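PDB 6A8M: FACT complex subunit SPT16 from Ashbya gossypii, which probably acts, as part of the FACT histone chaperone complex, to reorganize nucleosomes during transcription, replication and repair of DNA. Local coordinates for residues Leu288-Ile293 against Asn301-Phe306. Numbering follows the deposited sequence.
Sequences LASCGI and NISRTF
A289 pairs with R304, and C291 with I302, across the antiparallel beta hairpin of strands 285-295 and 298-308, part of the M24 peptidase-like domain of SPT16. Each pair is joined by two backbone hydrogen bonds: A289 N to R304 O (3.0 Å) with R304 N to A289 O, and C291 N to I302 O with I302 N to C291 O (2.9 Å). A289 O also receives a CA-H...O contact from S303 CA at 3.2 Å.

On the face of L288, S290, S303 and T305, the two serines of a non-hydrogen-bonded pair meet through their hydroxyls, OG to OG, at 2.7 Å. Both OG atoms lie anti to their own carbonyl carbons (chi1 -60° and -67°), which turns them to each other. At the next such pair, L288 CD2 lies 3.5 Å from T305 OG1, a hydroxyl bonded to Q416 O.

On the face of A289, C291, I302 and R304, toward helix 179-208, contacts across the hairpin are apolar. A289 CB sits in the plane of the F306 ring, 3.7 Å from CE2 at its edge; L199 of that helix packs on A289 and L203 on F306. C291 SG touches I302 CG2.

R304 leaves from this face, and its guanidinium forms a salt bridge with D419 and hydrogen-bonds Y434 O and T435 O. NH1 donates a hydrogen bond to S303 O from above the carbonyl plane, while I302 CD1 rests 3.5 Å above the guanidinium plane, over its centre.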
loop_
_atom_site.group_PDB
_atom_site.type_symbol
_atom_site.label_atom_id
_atom_site.label_comp_id
_atom_site.label_asym_id
_atom_site.label_seq_id
_atom_site.Cartn_x
_atom_site.Cartn_y
_atom_site.Cartn_z
ATOM N N LEU A 288 -3.917 21.790 -1.456
ATOM C CA LEU A 288 -3.849 20.410 -1.001
ATOM C C LEU A 288 -2.533 19.778 -1.423
ATOM O O LEU A 288 -2.097 19.919 -2.574
ATOM C CB LEU A 288 -4.999 19.584 -1.575
ATOM C CG LEU A 288 -6.415 20.145 -1.389
ATOM C CD1 LEU A 288 -7.415 19.103 -1.876
ATOM C CD2 LEU A 288 -6.709 20.548 0.041
ATOM N N ALA A 289 -1.923 19.040 -0.502
ATOM C CA ALA A 289 -0.696 18.325 -0.809
ATOM C C ALA A 289 -0.758 16.922 -0.234
ATOM O O ALA A 289 -1.304 16.716 0.855
ATOM C CB ALA A 289 0.518 19.065 -0.246
ATOM N N SER A 290 -0.218 15.959 -0.984
ATOM C CA SER A 290 -0.186 14.566 -0.545
ATOM C C SER A 290 1.133 13.937 -0.961
ATOM O O SER A 290 1.549 14.068 -2.114
ATOM C CB SER A 290 -1.316 13.723 -1.162
ATOM O OG SER A 290 -2.607 14.198 -0.837
ATOM N N CYS A 291 1.747 13.191 -0.058
ATOM C CA CYS A 291 2.848 12.391 -0.538
ATOM C C CYS A 291 2.915 11.130 0.297
ATOM O O CYS A 291 2.397 11.068 1.416
ATOM C CB CYS A 291 4.169 13.164 -0.537
ATOM S SG CYS A 291 4.771 13.601 1.056
ATOM N N GLY A 292 3.502 10.111 -0.297
ATOM C CA GLY A 292 3.545 8.808 0.337
ATOM C C GLY A 292 4.804 8.088 -0.059
ATOM O O GLY A 292 5.154 8.070 -1.236
ATOM N N ILE A 293 5.457 7.458 0.909
ATOM C CA ILE A 293 6.780 6.870 0.753
ATOM C C ILE A 293 6.647 5.366 0.946
ATOM O O ILE A 293 5.707 4.889 1.585
ATOM C CB ILE A 293 7.746 7.493 1.782
ATOM C CG1 ILE A 293 8.118 8.917 1.342
ATOM C CG2 ILE A 293 8.990 6.639 2.042
ATOM C CD1 ILE A 293 9.111 8.946 0.196
ATOM N N ASN A 301 1.448 7.299 4.035
ATOM C CA ASN A 301 0.724 8.359 3.341
ATOM C C ASN A 301 0.558 9.523 4.300
ATOM O O ASN A 301 0.348 9.310 5.497
ATOM C CB ASN A 301 -0.664 7.892 2.859
ATOM C CG ASN A 301 -1.305 8.896 1.945
ATOM O OD1 ASN A 301 -0.675 9.313 0.979
ATOM N ND2 ASN A 301 -2.536 9.335 2.268
ATOM N N ILE A 302 0.657 10.745 3.771
ATOM C CA ILE A 302 0.362 11.954 4.541
ATOM C C ILE A 302 -0.256 12.962 3.585
ATOM O O ILE A 302 0.203 13.108 2.451
ATOM C CB ILE A 302 1.614 12.545 5.227
ATOM C CG1 ILE A 302 1.214 13.714 6.155
ATOM C CG2 ILE A 302 2.718 12.944 4.205
ATOM C CD1 ILE A 302 2.375 14.230 7.049
ATOM N N SER A 303 -1.319 13.630 4.031
ATOM C CA SER A 303 -1.932 14.705 3.255
ATOM C C SER A 303 -2.139 15.888 4.178
ATOM O O SER A 303 -2.569 15.724 5.322
ATOM C CB SER A 303 -3.280 14.319 2.625
ATOM O OG SER A 303 -3.122 13.337 1.618
ATOM N N ARG A 304 -1.856 17.075 3.670
ATOM C CA ARG A 304 -2.042 18.292 4.450
ATOM C C ARG A 304 -2.776 19.299 3.586
ATOM O O ARG A 304 -2.721 19.250 2.345
ATOM C CB ARG A 304 -0.698 18.889 4.916
ATOM C CG ARG A 304 0.052 17.977 5.880
ATOM C CD ARG A 304 -0.702 17.912 7.193
ATOM N NE ARG A 304 -0.030 17.174 8.268
ATOM C CZ ARG A 304 -0.347 15.921 8.592
ATOM N NH1 ARG A 304 -1.278 15.263 7.878
ATOM N NH2 ARG A 304 0.251 15.323 9.622
ATOM N N THR A 305 -3.448 20.228 4.250
ATOM C CA THR A 305 -4.010 21.403 3.597
ATOM C C THR A 305 -3.222 22.616 4.079
ATOM O O THR A 305 -2.983 22.768 5.285
ATOM C CB THR A 305 -5.497 21.569 3.941
ATOM O OG1 THR A 305 -6.223 20.410 3.536
ATOM C CG2 THR A 305 -6.083 22.783 3.226
ATOM N N PHE A 306 -2.781 23.452 3.148
ATOM C CA PHE A 306 -2.119 24.696 3.493
ATOM C C PHE A 306 -3.078 25.840 3.180
ATOM O O PHE A 306 -3.808 25.789 2.185
ATOM C CB PHE A 306 -0.795 24.833 2.747
ATOM C CG PHE A 306 0.156 23.701 3.011
ATOM C CD1 PHE A 306 0.940 23.685 4.158
ATOM C CD2 PHE A 306 0.234 22.635 2.138
ATOM C CE1 PHE A 306 1.819 22.617 4.423
ATOM C CE2 PHE A 306 1.077 21.557 2.395
ATOM C CZ PHE A 306 1.883 21.544 3.531
#